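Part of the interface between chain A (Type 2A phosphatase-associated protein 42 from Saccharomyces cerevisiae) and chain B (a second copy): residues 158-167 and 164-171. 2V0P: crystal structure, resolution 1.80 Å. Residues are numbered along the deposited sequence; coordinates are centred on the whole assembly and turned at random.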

# COMPACT_ATOMS: atom_id res chain seq x y z
N GLY A 158 -6.23 -16.02 -3.83
CA GLY A 158 -5.54 -14.83 -4.33
C GLY A 158 -4.33 -14.41 -3.52
O GLY A 158 -3.32 -14.15 -4.06
N ALA A 159 -4.46 -14.33 -2.20
CA ALA A 159 -3.33 -13.95 -1.37
C ALA A 159 -2.24 -15.04 -1.39
O ALA A 159 -1.06 -14.72 -1.38
CB ALA A 159 -3.78 -13.70 0.03
N GLN A 160 -2.66 -16.31 -1.40
CA GLN A 160 -1.70 -17.43 -1.42
C GLN A 160 -0.97 -17.51 -2.75
O GLN A 160 0.20 -17.86 -2.80
CB GLN A 160 -2.37 -18.76 -1.10
CG GLN A 160 -2.87 -18.93 0.35
CD GLN A 160 -3.74 -20.15 0.53
OE1 GLN A 160 -4.31 -20.67 -0.43
NE2 GLN A 160 -3.84 -20.64 1.77
N LEU A 161 -1.67 -17.20 -3.83
CA LEU A 161 -1.05 -17.11 -5.14
C LEU A 161 -0.00 -15.98 -5.25
O LEU A 161 1.12 -16.17 -5.75
CB LEU A 161 -2.13 -16.98 -6.21
CG LEU A 161 -1.77 -17.12 -7.70
CD1 LEU A 161 -0.56 -18.02 -7.96
CD2 LEU A 161 -2.99 -17.67 -8.40
N LYS A 162 -0.35 -14.79 -4.76
CA LYS A 162 0.59 -13.71 -4.61
C LYS A 162 1.82 -14.07 -3.79
O LYS A 162 2.95 -13.81 -4.22
CB LYS A 162 -0.10 -12.45 -4.04
CG LYS A 162 0.86 -11.31 -3.78
CD LYS A 162 0.98 -10.45 -4.98
CE LYS A 162 1.45 -9.07 -4.61
NZ LYS A 162 0.29 -8.27 -4.10
N ARG A 163 1.63 -14.69 -2.63
CA ARG A 163 2.77 -15.15 -1.85
C ARG A 163 3.63 -16.15 -2.66
O ARG A 163 4.83 -16.10 -2.61
CB ARG A 163 2.31 -15.74 -0.53
CG ARG A 163 3.40 -16.35 0.36
CD ARG A 163 2.84 -16.95 1.66
NE ARG A 163 2.00 -18.14 1.45
CZ ARG A 163 1.39 -18.85 2.40
NH1 ARG A 163 1.50 -18.52 3.68
NH2 ARG A 163 0.65 -19.90 2.07
N LYS A 164 3.00 -16.97 -3.46
CA LYS A 164 3.71 -18.03 -4.20
C LYS A 164 4.65 -17.37 -5.20
O LYS A 164 5.82 -17.66 -5.22
CB LYS A 164 2.77 -18.97 -4.92
CG LYS A 164 3.50 -19.93 -5.83
CD LYS A 164 2.58 -20.74 -6.63
CE LYS A 164 3.35 -21.67 -7.57
NZ LYS A 164 3.69 -20.89 -8.77
N GLU A 165 4.09 -16.43 -5.97
CA GLU A 165 4.82 -15.64 -6.99
C GLU A 165 5.97 -14.74 -6.44
O GLU A 165 7.03 -14.64 -7.07
CB GLU A 165 3.81 -14.82 -7.80
CG GLU A 165 2.93 -15.66 -8.72
CD GLU A 165 1.84 -14.85 -9.45
OE1 GLU A 165 1.92 -13.59 -9.53
OE2 GLU A 165 0.89 -15.50 -9.97
N LYS A 166 5.76 -14.13 -5.29
CA LYS A 166 6.75 -13.41 -4.51
C LYS A 166 7.91 -14.28 -4.01
O LYS A 166 9.11 -13.92 -4.21
CB LYS A 166 6.10 -12.63 -3.34
CG LYS A 166 5.25 -11.39 -3.73
CD LYS A 166 6.06 -10.26 -4.39
CE LYS A 166 6.41 -9.10 -3.45
NZ LYS A 166 5.21 -8.29 -3.07
N ILE A 167 7.57 -15.43 -3.44
CA ILE A 167 8.54 -16.37 -2.93
C ILE A 167 9.45 -16.84 -4.10
O ILE A 167 10.63 -16.92 -3.93
CB ILE A 167 7.90 -17.57 -2.27
CG1 ILE A 167 7.42 -17.22 -0.84
CG2 ILE A 167 8.89 -18.74 -2.19
CD1 ILE A 167 6.67 -18.30 -0.14
N LYS B 164 0.07 -5.69 3.70
CA LYS B 164 -1.15 -5.89 2.90
C LYS B 164 -1.27 -7.25 2.24
O LYS B 164 -2.39 -7.64 1.85
CB LYS B 164 -1.38 -4.76 1.89
CG LYS B 164 -2.31 -3.64 2.40
CD LYS B 164 -2.31 -2.36 1.54
CE LYS B 164 -2.61 -2.62 0.04
NZ LYS B 164 -2.94 -1.33 -0.66
N GLU B 165 -0.17 -8.00 2.19
CA GLU B 165 -0.11 -9.31 1.55
C GLU B 165 0.14 -10.45 2.57
O GLU B 165 0.15 -11.60 2.20
CB GLU B 165 0.92 -9.31 0.41
CG GLU B 165 2.38 -9.43 0.82
CD GLU B 165 3.35 -8.99 -0.28
OE1 GLU B 165 2.93 -8.31 -1.25
OE2 GLU B 165 4.54 -9.32 -0.15
N LYS B 166 0.29 -10.10 3.85
CA LYS B 166 0.31 -11.12 4.91
C LYS B 166 -0.94 -11.96 4.83
O LYS B 166 -2.02 -11.45 4.57
CB LYS B 166 0.56 -10.52 6.31
CG LYS B 166 2.07 -10.27 6.51
CD LYS B 166 2.55 -10.38 7.96
CE LYS B 166 4.05 -10.78 8.02
NZ LYS B 166 4.30 -12.26 8.09
N ILE B 167 -0.76 -13.27 4.99
CA ILE B 167 -1.83 -14.26 4.85
C ILE B 167 -2.85 -14.24 6.01
O ILE B 167 -4.05 -14.27 5.78
CB ILE B 167 -1.25 -15.70 4.65
CG1 ILE B 167 -0.43 -15.79 3.36
CG2 ILE B 167 -2.34 -16.78 4.70
CD1 ILE B 167 -1.20 -15.50 2.08
N GLU B 168 -2.35 -14.18 7.24
CA GLU B 168 -3.15 -14.24 8.45
C GLU B 168 -4.50 -13.49 8.36
O GLU B 168 -5.53 -14.03 8.76
CB GLU B 168 -2.32 -13.74 9.65
CG GLU B 168 -2.10 -12.22 9.68
CD GLU B 168 -1.22 -11.75 10.83
OE1 GLU B 168 -1.78 -11.21 11.82
OE2 GLU B 168 0.02 -11.91 10.73
N LEU B 169 -4.46 -12.27 7.83
CA LEU B 169 -5.61 -11.38 7.60
C LEU B 169 -6.68 -12.01 6.73
O LEU B 169 -7.86 -11.99 7.09
CB LEU B 169 -5.10 -10.11 6.91
CG LEU B 169 -5.95 -8.87 6.53
CD1 LEU B 169 -5.12 -7.90 5.67
CD2 LEU B 169 -7.27 -9.19 5.81
N PHE B 170 -6.27 -12.55 5.59
CA PHE B 170 -7.17 -13.14 4.61
C PHE B 170 -7.73 -14.47 5.10
O PHE B 170 -8.89 -14.79 4.84
CB PHE B 170 -6.44 -13.41 3.31
CG PHE B 170 -5.97 -12.19 2.63
CD1 PHE B 170 -6.77 -11.55 1.69
CD2 PHE B 170 -4.70 -11.68 2.90
CE1 PHE B 170 -6.32 -10.41 1.03
CE2 PHE B 170 -4.24 -10.53 2.25
CZ PHE B 170 -5.04 -9.89 1.32
N GLN B 171 -6.90 -15.24 5.80
CA GLN B 171 -7.31 -16.52 6.37
C GLN B 171 -8.40 -16.24 7.41
O GLN B 171 -9.44 -16.87 7.39
CB GLN B 171 -6.11 -17.27 6.97
CG GLN B 171 -6.44 -18.32 8.04
CD GLN B 171 -6.83 -19.67 7.48
OE1 GLN B 171 -7.82 -20.28 7.91
NE2 GLN B 171 -6.04 -20.17 6.52
O HOH W 1 -0.31 -12.25 -0.54

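The strongest bond here is a salt bridge at one end of the contact. A:Lys166 NZ donates a hydrogen bond to B:Glu165 OE1 at 2.9 Å and a weak one to B:Glu165 OE2 at 3.2 Å, so the ammonium meets both carboxylate oxygens. One helical turn earlier, A:Lys162 adds a second positive charge, but its salt bridge is long, with NZ 3.9 Å from B:Glu165 OE1, and the position of that NZ is less certain. Spacing i, i+4 thus lets two lysines on one helix face serve a single acid.

The same B:Glu165 also contributes its backbone. A water donates to A:Ala159 O at 2.7 Å and to B:Glu165 O at 2.9 Å, linking two carbonyls that could not bond each other directly. A:Ala159 O still accepts the helical bond from A:Arg163 N, at 3.0 Å.

A:Ala159 and B:Ile167 share the packing. The CB of A:Ala159 sits over the face of the B:Phe170 ring, 3.7 Å from the centroid, a CH-pi contact, and lies 3.8 Å from B:Ile167 CD1. The small methyl suits this close approach. A:Arg163 then lays one guanidinium face over B:Ile167, with NH1 3.4 Å from CG1. The helices run nearly antiparallel, at 161°, their axes 9.9 Å apart at closest approach.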